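Local atomic coordinates of extracellular serine protease (PDB entry 3WQB), a protein that cleaves peptide bonds that follow two basic residues, one of them lysine, as a secreted calcium-binding serine protease of the kexin/furin type. Residues P108-I122 with M293-R307. The protein carries 1 engineered substitution. Numbering follows the deposited sequence.
Sequences PTDPDTAHGTSVSGI and MVTTDLPGCDMGYNR. With CA (calcium ion), chain E.
T117 O, on the subtilase helix that begins with H115, the predicted charge-relay histidine, is gripped by two donors arriving from opposite faces of its carbonyl plane: G121 N within the helix and T296 OG1 of strand 293-296, the latter at 2.9 Å. One residue on, S118 O takes T295 OG1 at 2.8 Å in its carbonyl plane, on a lone pair. Two successive threonine hydroxyls thus bind the helix to the strand, which crosses it at 103°. They are brought there by different rotations: T295 OG1 stands opposite its backbone N (chi1 -171°), whereas T296 OG1 lies between N and the carbonyl carbon. G121, with no side chain, lets both hydroxyls come close to its CA. Beyond the strand the chain wraps a calcium ion, bound by D297 OD2, by the carbonyl oxygens of L298, G300, M303 and N306, and by that of C326. The other carboxylate oxygen, D297 OD1, accepts Y305 N on its syn lone pair, tying the metal ligand to the residue whose ring lies against A114. A114 CB sits over the face of the Y305 ring, 3.6 Å from its centroid. Y305 OH reaches H115 CB at 3.4 Å. H115 itself is hydrogen-bonded to D78 of the predicted charge relay. L298 wedges between A114, T113 O and T117, and M303 SD lies against P111. At the outer end P111 O receives G304 N at 2.7 Å. R307 NH1 holds G304 O, and NH2 reaches D112 OD2 at 2.7 Å in a salt bridge, meeting that oxygen from above the carboxylate plane, 58° out of it.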
loop_
_atom_site.group_PDB
_atom_site.type_symbol
_atom_site.label_atom_id
_atom_site.label_comp_id
_atom_site.label_asym_id
_atom_site.label_seq_id
_atom_site.Cartn_x
_atom_site.Cartn_y
_atom_site.Cartn_z
ATOM N N PRO A 108 5.729 -22.294 2.005
ATOM C CA PRO A 108 6.208 -22.294 0.623
ATOM C C PRO A 108 7.044 -23.514 0.267
ATOM O O PRO A 108 7.686 -24.118 1.141
ATOM C CB PRO A 108 7.082 -21.040 0.538
ATOM C CG PRO A 108 6.774 -20.256 1.715
ATOM C CD PRO A 108 6.258 -21.153 2.771
ATOM N N THR A 109 7.040 -23.842 -1.024
ATOM C CA THR A 109 7.907 -24.877 -1.591
ATOM C C THR A 109 9.109 -24.270 -2.301
ATOM O O THR A 109 10.053 -24.974 -2.662
ATOM C CB THR A 109 7.150 -25.747 -2.607
ATOM O OG1 THR A 109 6.548 -24.905 -3.595
ATOM C CG2 THR A 109 6.086 -26.575 -1.902
ATOM N N ASP A 110 9.074 -22.963 -2.514
ATOM C CA ASP A 110 10.139 -22.289 -3.241
ATOM C C ASP A 110 11.108 -21.619 -2.266
ATOM O O ASP A 110 10.682 -20.840 -1.422
ATOM C CB ASP A 110 9.515 -21.250 -4.175
ATOM C CG ASP A 110 10.541 -20.437 -4.912
ATOM O OD1 ASP A 110 11.154 -20.968 -5.862
ATOM O OD2 ASP A 110 10.716 -19.255 -4.554
ATOM N N PRO A 111 12.422 -21.913 -2.379
ATOM C CA PRO A 111 13.384 -21.345 -1.422
ATOM C C PRO A 111 13.381 -19.811 -1.303
ATOM O O PRO A 111 13.677 -19.295 -0.225
ATOM C CB PRO A 111 14.736 -21.847 -1.944
ATOM C CG PRO A 111 14.401 -23.116 -2.626
ATOM C CD PRO A 111 13.075 -22.872 -3.293
ATOM N N ASP A 112 13.069 -19.092 -2.382
ATOM C CA ASP A 112 13.082 -17.624 -2.312
ATOM C C ASP A 112 11.796 -16.984 -1.827
ATOM O O ASP A 112 11.734 -15.766 -1.656
ATOM C CB ASP A 112 13.544 -16.974 -3.609
ATOM C CG ASP A 112 14.890 -16.300 -3.448
ATOM O OD1 ASP A 112 15.039 -15.443 -2.542
ATOM O OD2 ASP A 112 15.807 -16.650 -4.201
ATOM N N THR A 113 10.798 -17.811 -1.550
ATOM C CA THR A 113 9.459 -17.341 -1.183
ATOM C C THR A 113 9.389 -17.177 0.350
ATOM O O THR A 113 8.603 -17.830 1.043
ATOM C CB THR A 113 8.393 -18.289 -1.817
ATOM O OG1 THR A 113 8.559 -18.265 -3.238
ATOM C CG2 THR A 113 6.988 -17.854 -1.541
ATOM N N ALA A 114 10.237 -16.279 0.855
ATOM C CA ALA A 114 10.465 -16.068 2.292
ATOM C C ALA A 114 9.785 -14.810 2.813
ATOM O O ALA A 114 9.910 -14.460 3.985
ATOM C CB ALA A 114 11.973 -15.984 2.575
ATOM N N HIS A 115 9.078 -14.124 1.929
ATOM C CA HIS A 115 8.591 -12.790 2.202
ATOM C C HIS A 115 7.536 -12.794 3.318
ATOM O O HIS A 115 7.633 -12.024 4.287
ATOM C CB HIS A 115 8.053 -12.244 0.878
ATOM C CG HIS A 115 7.718 -10.793 0.882
ATOM N ND1 HIS A 115 6.444 -10.322 1.113
ATOM C CD2 HIS A 115 8.477 -9.709 0.599
ATOM C CE1 HIS A 115 6.436 -9.006 1.002
ATOM N NE2 HIS A 115 7.654 -8.610 0.670
ATOM N N GLY A 116 6.550 -13.670 3.199
ATOM C CA GLY A 116 5.446 -13.736 4.156
ATOM C C GLY A 116 5.903 -14.186 5.536
ATOM O O GLY A 116 5.379 -13.731 6.555
ATOM N N THR A 117 6.859 -15.110 5.567
ATOM C CA THR A 117 7.417 -15.605 6.815
ATOM C C THR A 117 8.223 -14.505 7.507
ATOM O O THR A 117 8.141 -14.328 8.727
ATOM C CB THR A 117 8.238 -16.877 6.551
ATOM O OG1 THR A 117 7.364 -17.869 5.996
ATOM C CG2 THR A 117 8.880 -17.421 7.823
ATOM N N SER A 118 8.973 -13.742 6.717
ATOM C CA SER A 118 9.715 -12.595 7.251
ATOM C C SER A 118 8.777 -11.515 7.809
ATOM O O SER A 118 9.001 -10.986 8.893
ATOM C CB SER A 118 10.644 -12.019 6.181
ATOM O OG SER A 118 11.638 -12.957 5.786
ATOM N N VAL A 119 7.734 -11.194 7.048
ATOM C CA VAL A 119 6.668 -10.289 7.501
ATOM C C VAL A 119 6.083 -10.751 8.838
ATOM O O VAL A 119 5.962 -9.963 9.787
ATOM C CB VAL A 119 5.554 -10.194 6.415
ATOM C CG1 VAL A 119 4.272 -9.565 6.951
ATOM C CG2 VAL A 119 6.052 -9.410 5.215
ATOM N N SER A 120 5.731 -12.038 8.906
ATOM C CA SER A 120 5.093 -12.595 10.083
ATOM C C SER A 120 5.931 -12.456 11.346
ATOM O O SER A 120 5.398 -12.135 12.407
ATOM C CB SER A 120 4.698 -14.056 9.849
ATOM O OG SER A 120 3.738 -14.124 8.808
ATOM N N GLY A 121 7.240 -12.662 11.223
ATOM C CA GLY A 121 8.139 -12.546 12.364
ATOM C C GLY A 121 8.252 -11.133 12.908
ATOM O O GLY A 121 8.372 -10.940 14.116
ATOM N N ILE A 122 8.239 -10.142 12.018
ATOM C CA ILE A 122 8.244 -8.752 12.450
ATOM C C ILE A 122 7.034 -8.505 13.361
ATOM O O ILE A 122 7.150 -7.851 14.404
ATOM C CB ILE A 122 8.272 -7.799 11.245
ATOM C CG1 ILE A 122 9.628 -7.900 10.537
ATOM C CG2 ILE A 122 7.956 -6.357 11.669
ATOM C CD1 ILE A 122 9.626 -7.295 9.147
ATOM N N MET A 293 15.784 -5.529 8.420
ATOM C CA MET A 293 14.930 -6.077 9.472
ATOM C C MET A 293 15.335 -7.511 9.804
ATOM O O MET A 293 15.153 -8.427 8.989
ATOM C CB MET A 293 13.461 -6.035 9.043
ATOM C CG MET A 293 12.971 -4.690 8.507
ATOM S SD MET A 293 12.832 -3.371 9.734
ATOM C CE MET A 293 11.297 -3.852 10.498
ATOM N N VAL A 294 15.872 -7.701 11.005
ATOM C CA VAL A 294 16.175 -9.042 11.498
ATOM C C VAL A 294 14.873 -9.721 11.910
ATOM O O VAL A 294 14.109 -9.196 12.725
ATOM C CB VAL A 294 17.185 -9.007 12.662
ATOM C CG1 VAL A 294 17.339 -10.397 13.288
ATOM C CG2 VAL A 294 18.526 -8.469 12.157
ATOM N N THR A 295 14.616 -10.888 11.328
ATOM C CA THR A 295 13.319 -11.531 11.474
ATOM C C THR A 295 13.405 -13.037 11.202
ATOM O O THR A 295 14.488 -13.575 10.958
ATOM C CB THR A 295 12.284 -10.866 10.524
ATOM O OG1 THR A 295 10.971 -11.360 10.810
ATOM C CG2 THR A 295 12.630 -11.104 9.056
ATOM N N THR A 296 12.260 -13.702 11.247
ATOM C CA THR A 296 12.160 -15.114 10.953
ATOM C C THR A 296 12.263 -15.387 9.454
ATOM O O THR A 296 11.566 -14.774 8.641
ATOM C CB THR A 296 10.831 -15.674 11.478
ATOM O OG1 THR A 296 9.755 -14.836 11.034
ATOM C CG2 THR A 296 10.814 -15.696 13.001
ATOM N N ASP A 297 13.126 -16.334 9.103
ATOM C CA ASP A 297 13.314 -16.783 7.733
ATOM C C ASP A 297 12.592 -18.105 7.527
ATOM O O ASP A 297 12.142 -18.722 8.493
ATOM C CB ASP A 297 14.811 -16.989 7.492
ATOM C CG ASP A 297 15.160 -17.080 6.025
ATOM O OD1 ASP A 297 14.574 -16.310 5.232
ATOM O OD2 ASP A 297 16.011 -17.925 5.666
ATOM N N LEU A 298 12.475 -18.548 6.276
ATOM C CA LEU A 298 12.109 -19.943 6.053
ATOM C C LEU A 298 13.122 -20.835 6.776
ATOM O O LEU A 298 14.326 -20.580 6.704
ATOM C CB LEU A 298 12.075 -20.288 4.569
ATOM C CG LEU A 298 11.093 -19.507 3.698
ATOM C CD1 LEU A 298 11.115 -20.030 2.271
ATOM C CD2 LEU A 298 9.692 -19.579 4.264
ATOM N N PRO A 299 12.640 -21.861 7.503
ATOM C CA PRO A 299 13.583 -22.644 8.315
ATOM C C PRO A 299 14.586 -23.452 7.486
ATOM O O PRO A 299 14.263 -23.913 6.389
ATOM C CB PRO A 299 12.674 -23.575 9.126
ATOM C CG PRO A 299 11.350 -23.567 8.438
ATOM C CD PRO A 299 11.240 -22.281 7.698
ATOM N N GLY A 300 15.795 -23.601 8.015
ATOM C CA GLY A 300 16.811 -24.421 7.374
ATOM C C GLY A 300 17.728 -23.617 6.479
ATOM O O GLY A 300 17.380 -22.528 6.019
ATOM N N CYS A 301 18.903 -24.168 6.219
ATOM C CA CYS A 301 19.874 -23.503 5.373
ATOM C C CYS A 301 19.647 -23.828 3.891
ATOM O O CYS A 301 20.416 -23.411 3.041
ATOM C CB CYS A 301 21.304 -23.803 5.840
ATOM S SG CYS A 301 21.668 -23.255 7.548
ATOM N N ASP A 302 18.561 -24.537 3.598
ATOM C CA ASP A 302 18.163 -24.817 2.217
ATOM C C ASP A 302 16.974 -23.989 1.727
ATOM O O ASP A 302 16.584 -24.097 0.563
ATOM C CB ASP A 302 17.842 -26.304 2.050
ATOM C CG ASP A 302 16.753 -26.779 2.999
ATOM O OD1 ASP A 302 16.513 -26.132 4.049
ATOM O OD2 ASP A 302 16.135 -27.823 2.698
ATOM N N MET A 303 16.394 -23.184 2.613
ATOM C CA MET A 303 15.216 -22.378 2.285
ATOM C C MET A 303 15.376 -20.978 2.853
ATOM O O MET A 303 15.961 -20.793 3.920
ATOM C CB MET A 303 13.954 -23.003 2.893
ATOM C CG MET A 303 13.615 -24.401 2.365
ATOM S SD MET A 303 13.047 -24.417 0.653
ATOM C CE MET A 303 11.373 -23.826 0.857
ATOM N N GLY A 304 14.814 -20.003 2.150
ATOM C CA GLY A 304 14.681 -18.657 2.690
ATOM C C GLY A 304 15.734 -17.686 2.211
ATOM O O GLY A 304 16.592 -18.017 1.375
ATOM N N TYR A 305 15.676 -16.469 2.749
ATOM C CA TYR A 305 16.687 -15.453 2.439
ATOM C C TYR A 305 18.045 -15.772 3.080
ATOM O O TYR A 305 19.077 -15.276 2.622
ATOM C CB TYR A 305 16.230 -14.066 2.888
ATOM C CG TYR A 305 14.965 -13.542 2.251
ATOM C CD1 TYR A 305 14.630 -13.850 0.932
ATOM C CD2 TYR A 305 14.098 -12.720 2.977
ATOM C CE1 TYR A 305 13.473 -13.350 0.348
ATOM C CE2 TYR A 305 12.938 -12.212 2.402
ATOM C CZ TYR A 305 12.624 -12.535 1.093
ATOM O OH TYR A 305 11.469 -12.024 0.526
ATOM N N ASN A 306 18.030 -16.590 4.129
ATOM C CA ASN A 306 19.240 -17.111 4.742
ATOM C C ASN A 306 19.345 -18.582 4.340
ATOM O O ASN A 306 18.719 -19.463 4.943
ATOM C CB ASN A 306 19.210 -16.923 6.263
ATOM C CG ASN A 306 20.462 -17.438 6.952
ATOM O OD1 ASN A 306 21.417 -17.870 6.305
ATOM N ND2 ASN A 306 20.471 -17.370 8.278
ATOM N N ARG A 307 20.096 -18.817 3.267
ATOM C CA ARG A 307 20.303 -20.163 2.752
ATOM C C ARG A 307 21.648 -20.238 2.054
ATOM O O ARG A 307 22.146 -19.238 1.539
ATOM C CB ARG A 307 19.154 -20.600 1.827
ATOM C CG ARG A 307 19.097 -19.907 0.477
ATOM C CD ARG A 307 17.955 -20.436 -0.371
ATOM N NE ARG A 307 18.034 -19.971 -1.757
ATOM C CZ ARG A 307 17.435 -18.879 -2.226
ATOM N NH1 ARG A 307 16.697 -18.122 -1.430
ATOM N NH2 ARG A 307 17.565 -18.541 -3.503
HETATM CA CA CA E . 16.618 -20.248 6.015
#